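Type 2A phosphatase-associated protein 42 (Saccharomyces cerevisiae, PDB 2V0P) inhibits the PP2A-like phosphatase SIT4 and associates with PP2A catalytic subunits, acting in TOR signalling in response to the available nitrogen source. Local coordinates at residues T67-Y78 with L200-F211. Sequence-based numbering, arbitrary orientation. Where two conformers were deposited one is given.
Sequences TASIKFLAVDYY and LRELYLMRLHHF
Phe211 and Tyr77 lie face on face as an offset stack, planes 14° apart and centroids 4.3 Å from each other, with Phe211 CB over the centre of the Tyr77 ring. Arg207 O, one turn earlier in the helix, sits over the opposite face of Phe211, toward the rim, and Tyr78 OH comes obliquely to Phe211 CZ at 3.5 Å, completing an aromatic cluster. The Tyr77 hydroxyl is hydrogen-bonded to Asp214. Thr67 O lies at the edge of the Tyr204 ring, 3.4 Å from Tyr204 CD2, and Leu200 O over one face. The Arg201 guanidinium carries Ile70 CD1 over one face and Thr67 OG1 at its edge, where NH1 donates in plane (2.8 Å, 155°). Arg201 CG is anti to the backbone N (chi1 -175°) and the chain runs on extended to NE, past Thr67; NH2 binds Val65 O. An alanine in place of Arg201 is likely to leave Thr67 OG1 and Val65 O without their guanidinium donors and take away the flat surface on which Ile70 CD1 rests. The contact joins helix 199-231 to the approach and start of helix 75-83 in the all-helical, TPR-like N-terminal domain. Between the two ends Ile70 CG2 packs on Tyr204 CB and Leu208 CD1. Leu208 CD2 rests 3.7 Å from Ala74 CB.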
loop_
_atom_site.group_PDB
_atom_site.type_symbol
_atom_site.label_atom_id
_atom_site.label_comp_id
_atom_site.label_asym_id
_atom_site.label_seq_id
_atom_site.Cartn_x
_atom_site.Cartn_y
_atom_site.Cartn_z
ATOM N N THR A 67 -13.810 36.464 15.611
ATOM C CA THR A 67 -14.501 35.193 15.334
ATOM C C THR A 67 -14.472 34.840 13.863
ATOM O O THR A 67 -14.205 33.728 13.509
ATOM C CB THR A 67 -15.932 35.162 15.952
ATOM O OG1 THR A 67 -15.798 35.097 17.355
ATOM C CG2 THR A 67 -16.727 33.927 15.500
ATOM N N ALA A 68 -14.737 35.811 12.998
ATOM C CA ALA A 68 -14.829 35.542 11.608
ATOM C C ALA A 68 -13.455 35.249 10.961
ATOM O O ALA A 68 -13.435 34.717 9.931
ATOM C CB ALA A 68 -15.577 36.636 10.905
ATOM N N SER A 69 -12.353 35.590 11.615
ATOM C CA SER A 69 -11.005 35.364 11.184
ATOM C C SER A 69 -10.533 33.889 11.466
ATOM O O SER A 69 -9.500 33.463 11.005
ATOM C CB SER A 69 -10.048 36.306 11.887
ATOM O OG SER A 69 -10.266 37.698 11.549
ATOM N N ILE A 70 -11.289 33.176 12.268
ATOM C CA ILE A 70 -10.859 31.884 12.776
ATOM C C ILE A 70 -10.870 30.928 11.543
ATOM O O ILE A 70 -10.008 30.104 11.457
ATOM C CB ILE A 70 -11.786 31.407 13.874
ATOM C CG1 ILE A 70 -11.549 32.226 15.168
ATOM C CG2 ILE A 70 -11.617 29.893 14.139
ATOM C CD1 ILE A 70 -12.407 31.773 16.315
ATOM N N LYS A 71 -11.847 31.088 10.660
ATOM C CA LYS A 71 -12.019 30.352 9.405
ATOM C C LYS A 71 -10.692 30.212 8.650
ATOM O O LYS A 71 -10.406 29.201 8.113
ATOM C CB LYS A 71 -12.932 31.137 8.453
ATOM C CG LYS A 71 -14.389 30.771 8.509
ATOM C CD LYS A 71 -15.311 31.837 7.835
ATOM C CE LYS A 71 -14.599 32.939 7.008
ATOM N NZ LYS A 71 -14.757 34.327 7.684
ATOM N N PHE A 72 -9.932 31.296 8.619
ATOM C CA PHE A 72 -8.745 31.448 7.816
ATOM C C PHE A 72 -7.590 30.574 8.267
ATOM O O PHE A 72 -6.670 30.409 7.541
ATOM C CB PHE A 72 -8.258 32.890 7.869
ATOM C CG PHE A 72 -9.281 33.905 7.379
ATOM C CD1 PHE A 72 -10.051 33.652 6.267
ATOM C CD2 PHE A 72 -9.480 35.082 8.073
ATOM C CE1 PHE A 72 -11.012 34.565 5.841
ATOM C CE2 PHE A 72 -10.409 36.028 7.640
ATOM C CZ PHE A 72 -11.182 35.759 6.531
ATOM N N LEU A 73 -7.572 30.152 9.504
ATOM C CA LEU A 73 -6.528 29.278 9.979
ATOM C C LEU A 73 -6.629 27.979 9.099
ATOM O O LEU A 73 -5.686 27.191 9.013
ATOM C CB LEU A 73 -6.801 28.935 11.449
ATOM C CG LEU A 73 -6.481 30.012 12.515
ATOM C CD1 LEU A 73 -6.882 29.581 13.921
ATOM C CD2 LEU A 73 -5.007 30.418 12.499
ATOM N N ALA A 74 -7.770 27.757 8.496
ATOM C CA ALA A 74 -7.915 26.559 7.552
ATOM C C ALA A 74 -7.467 26.713 6.065
ATOM O O ALA A 74 -7.620 25.767 5.251
ATOM C CB ALA A 74 -9.229 26.023 7.604
ATOM N N VAL A 75 -6.922 27.855 5.707
ATOM C CA VAL A 75 -6.480 28.058 4.341
ATOM C C VAL A 75 -5.474 26.936 3.912
ATOM O O VAL A 75 -5.648 26.371 2.919
ATOM C CB VAL A 75 -5.891 29.430 4.036
ATOM C CG1 VAL A 75 -6.808 30.571 4.492
ATOM C CG2 VAL A 75 -4.532 29.606 4.556
ATOM N N ASP A 76 -4.484 26.611 4.715
ATOM C CA ASP A 76 -3.587 25.532 4.345
ATOM C C ASP A 76 -4.274 24.163 4.270
ATOM O O ASP A 76 -3.838 23.320 3.457
ATOM C CB ASP A 76 -2.419 25.481 5.271
ATOM C CG ASP A 76 -1.575 26.712 5.192
ATOM O OD1 ASP A 76 -1.217 27.082 4.061
ATOM O OD2 ASP A 76 -1.288 27.293 6.266
ATOM N N TYR A 77 -5.316 23.922 5.099
ATOM C CA TYR A 77 -6.042 22.707 5.029
ATOM C C TYR A 77 -6.674 22.575 3.618
ATOM O O TYR A 77 -6.560 21.528 2.983
ATOM C CB TYR A 77 -7.111 22.581 6.101
ATOM C CG TYR A 77 -8.089 21.443 5.987
ATOM C CD1 TYR A 77 -7.715 20.076 6.256
ATOM C CD2 TYR A 77 -9.413 21.682 5.647
ATOM C CE1 TYR A 77 -8.651 19.066 6.158
ATOM C CE2 TYR A 77 -10.302 20.664 5.582
ATOM C CZ TYR A 77 -9.871 19.329 5.845
ATOM O OH TYR A 77 -10.753 18.357 5.769
ATOM N N TYR A 78 -7.317 23.654 3.162
ATOM C CA TYR A 78 -8.028 23.631 1.945
ATOM C C TYR A 78 -7.005 23.516 0.736
ATOM O O TYR A 78 -7.315 22.907 -0.238
ATOM C CB TYR A 78 -8.953 24.872 1.852
ATOM C CG TYR A 78 -10.271 24.614 2.529
ATOM C CD1 TYR A 78 -10.560 25.143 3.753
ATOM C CD2 TYR A 78 -11.193 23.750 1.955
ATOM C CE1 TYR A 78 -11.733 24.892 4.363
ATOM C CE2 TYR A 78 -12.381 23.459 2.579
ATOM C CZ TYR A 78 -12.641 24.047 3.786
ATOM O OH TYR A 78 -13.828 23.798 4.418
ATOM N N LEU A 200 -21.294 30.648 17.139
ATOM C CA LEU A 200 -20.472 30.735 15.927
ATOM C C LEU A 200 -19.011 30.426 16.159
ATOM O O LEU A 200 -18.362 29.632 15.396
ATOM C CB LEU A 200 -20.595 32.121 15.272
ATOM C CG LEU A 200 -20.665 32.077 13.757
ATOM C CD1 LEU A 200 -22.029 31.517 13.369
ATOM C CD2 LEU A 200 -20.469 33.478 13.147
ATOM N N ARG A 201 -18.469 31.078 17.161
ATOM C CA ARG A 201 -17.082 30.926 17.527
ATOM C C ARG A 201 -16.738 29.481 17.883
ATOM O O ARG A 201 -15.662 29.029 17.580
ATOM C CB ARG A 201 -16.736 31.813 18.711
ATOM C CG ARG A 201 -15.280 31.795 19.064
ATOM C CD ARG A 201 -14.895 33.010 19.904
ATOM N NE ARG A 201 -13.451 33.067 19.992
ATOM C CZ ARG A 201 -12.673 33.875 19.273
ATOM N NH1 ARG A 201 -13.208 34.776 18.415
ATOM N NH2 ARG A 201 -11.353 33.790 19.436
ATOM N N GLU A 202 -17.666 28.822 18.599
ATOM C CA GLU A 202 -17.512 27.433 18.971
ATOM C C GLU A 202 -17.522 26.538 17.725
ATOM O O GLU A 202 -16.701 25.681 17.595
ATOM C CB GLU A 202 -18.621 27.038 19.940
ATOM C CG GLU A 202 -18.659 25.562 20.294
ATOM C CD GLU A 202 -19.705 25.242 21.345
ATOM O OE1 GLU A 202 -20.791 25.862 21.315
ATOM O OE2 GLU A 202 -19.450 24.366 22.199
ATOM N N LEU A 203 -18.466 26.774 16.828
ATOM C CA LEU A 203 -18.525 26.072 15.567
ATOM C C LEU A 203 -17.221 26.159 14.739
ATOM O O LEU A 203 -16.745 25.151 14.202
ATOM C CB LEU A 203 -19.753 26.534 14.791
ATOM C CG LEU A 203 -19.995 26.122 13.350
ATOM C CD1 LEU A 203 -20.000 24.606 13.265
ATOM C CD2 LEU A 203 -21.310 26.707 12.834
ATOM N N TYR A 204 -16.663 27.357 14.616
ATOM C CA TYR A 204 -15.475 27.577 13.874
ATOM C C TYR A 204 -14.269 26.850 14.428
ATOM O O TYR A 204 -13.502 26.289 13.666
ATOM C CB TYR A 204 -15.190 29.079 13.713
ATOM C CG TYR A 204 -16.225 29.788 12.892
ATOM C CD1 TYR A 204 -17.099 29.086 12.064
ATOM C CD2 TYR A 204 -16.296 31.173 12.891
ATOM C CE1 TYR A 204 -18.056 29.754 11.280
ATOM C CE2 TYR A 204 -17.242 31.842 12.128
ATOM C CZ TYR A 204 -18.103 31.136 11.310
ATOM O OH TYR A 204 -19.026 31.833 10.535
ATOM N N LEU A 205 -14.117 26.878 15.724
ATOM C CA LEU A 205 -13.104 26.147 16.445
ATOM C C LEU A 205 -13.287 24.644 16.307
ATOM O O LEU A 205 -12.314 23.993 16.166
ATOM C CB LEU A 205 -13.039 26.512 17.903
ATOM C CG LEU A 205 -12.566 27.964 18.127
ATOM C CD1 LEU A 205 -12.876 28.371 19.514
ATOM C CD2 LEU A 205 -11.085 28.094 17.830
HETATM N N MSE A 206 -14.513 24.150 16.445
HETATM C CA MSE A 206 -14.818 22.713 16.288
HETATM C C MSE A 206 -14.546 22.293 14.849
HETATM O O MSE A 206 -14.156 21.148 14.571
HETATM C CB MSE A 206 -16.272 22.394 16.676
HETATM C CG MSE A 206 -16.588 20.880 16.795
HETATM SE SE MSE A 206 -15.514 20.060 18.216
HETATM C CE MSE A 206 -16.297 20.940 19.779
ATOM N N ARG A 207 -14.814 23.195 13.924
ATOM C CA ARG A 207 -14.567 22.888 12.557
ATOM C C ARG A 207 -13.022 22.669 12.354
ATOM O O ARG A 207 -12.587 21.658 11.797
ATOM C CB ARG A 207 -15.253 23.922 11.678
ATOM C CG ARG A 207 -15.016 23.795 10.210
ATOM C CD ARG A 207 -15.978 24.716 9.489
ATOM N NE ARG A 207 -17.341 24.223 9.638
ATOM C CZ ARG A 207 -18.436 24.977 9.623
ATOM N NH1 ARG A 207 -18.366 26.302 9.477
ATOM N NH2 ARG A 207 -19.618 24.394 9.768
ATOM N N LEU A 208 -12.197 23.556 12.901
ATOM C CA LEU A 208 -10.750 23.365 12.795
ATOM C C LEU A 208 -10.355 22.016 13.436
ATOM O O LEU A 208 -9.504 21.308 12.939
ATOM C CB LEU A 208 -9.983 24.534 13.447
ATOM C CG LEU A 208 -10.189 25.814 12.646
ATOM C CD1 LEU A 208 -9.522 26.972 13.430
ATOM C CD2 LEU A 208 -9.642 25.808 11.267
ATOM N N HIS A 209 -10.987 21.705 14.560
ATOM C CA HIS A 209 -10.704 20.482 15.279
ATOM C C HIS A 209 -10.916 19.269 14.332
ATOM O O HIS A 209 -10.075 18.444 14.285
ATOM C CB HIS A 209 -11.587 20.394 16.527
ATOM C CG HIS A 209 -11.089 19.423 17.545
ATOM N ND1 HIS A 209 -11.471 19.471 18.871
ATOM C CD2 HIS A 209 -10.190 18.420 17.446
ATOM C CE1 HIS A 209 -10.869 18.494 19.525
ATOM N NE2 HIS A 209 -10.082 17.854 18.685
ATOM N N HIS A 210 -11.998 19.257 13.567
ATOM C CA HIS A 210 -12.403 18.146 12.752
ATOM C C HIS A 210 -11.385 18.106 11.624
ATOM O O HIS A 210 -10.869 17.062 11.336
ATOM C CB HIS A 210 -13.825 18.340 12.259
ATOM C CG HIS A 210 -14.185 17.512 11.087
ATOM N ND1 HIS A 210 -14.468 18.056 9.852
ATOM C CD2 HIS A 210 -14.256 16.172 10.931
ATOM C CE1 HIS A 210 -14.707 17.084 8.989
ATOM N NE2 HIS A 210 -14.586 15.932 9.620
ATOM N N PHE A 211 -11.058 19.289 11.075
ATOM C CA PHE A 211 -10.017 19.392 10.052
ATOM C C PHE A 211 -8.653 18.786 10.426
ATOM O O PHE A 211 -8.037 18.084 9.606
ATOM C CB PHE A 211 -9.897 20.823 9.553
ATOM C CG PHE A 211 -11.126 21.344 8.918
ATOM C CD1 PHE A 211 -12.123 20.528 8.496
ATOM C CD2 PHE A 211 -11.235 22.740 8.666
ATOM C CE1 PHE A 211 -13.275 21.051 7.845
ATOM C CE2 PHE A 211 -12.335 23.262 8.040
ATOM C CZ PHE A 211 -13.369 22.438 7.630
#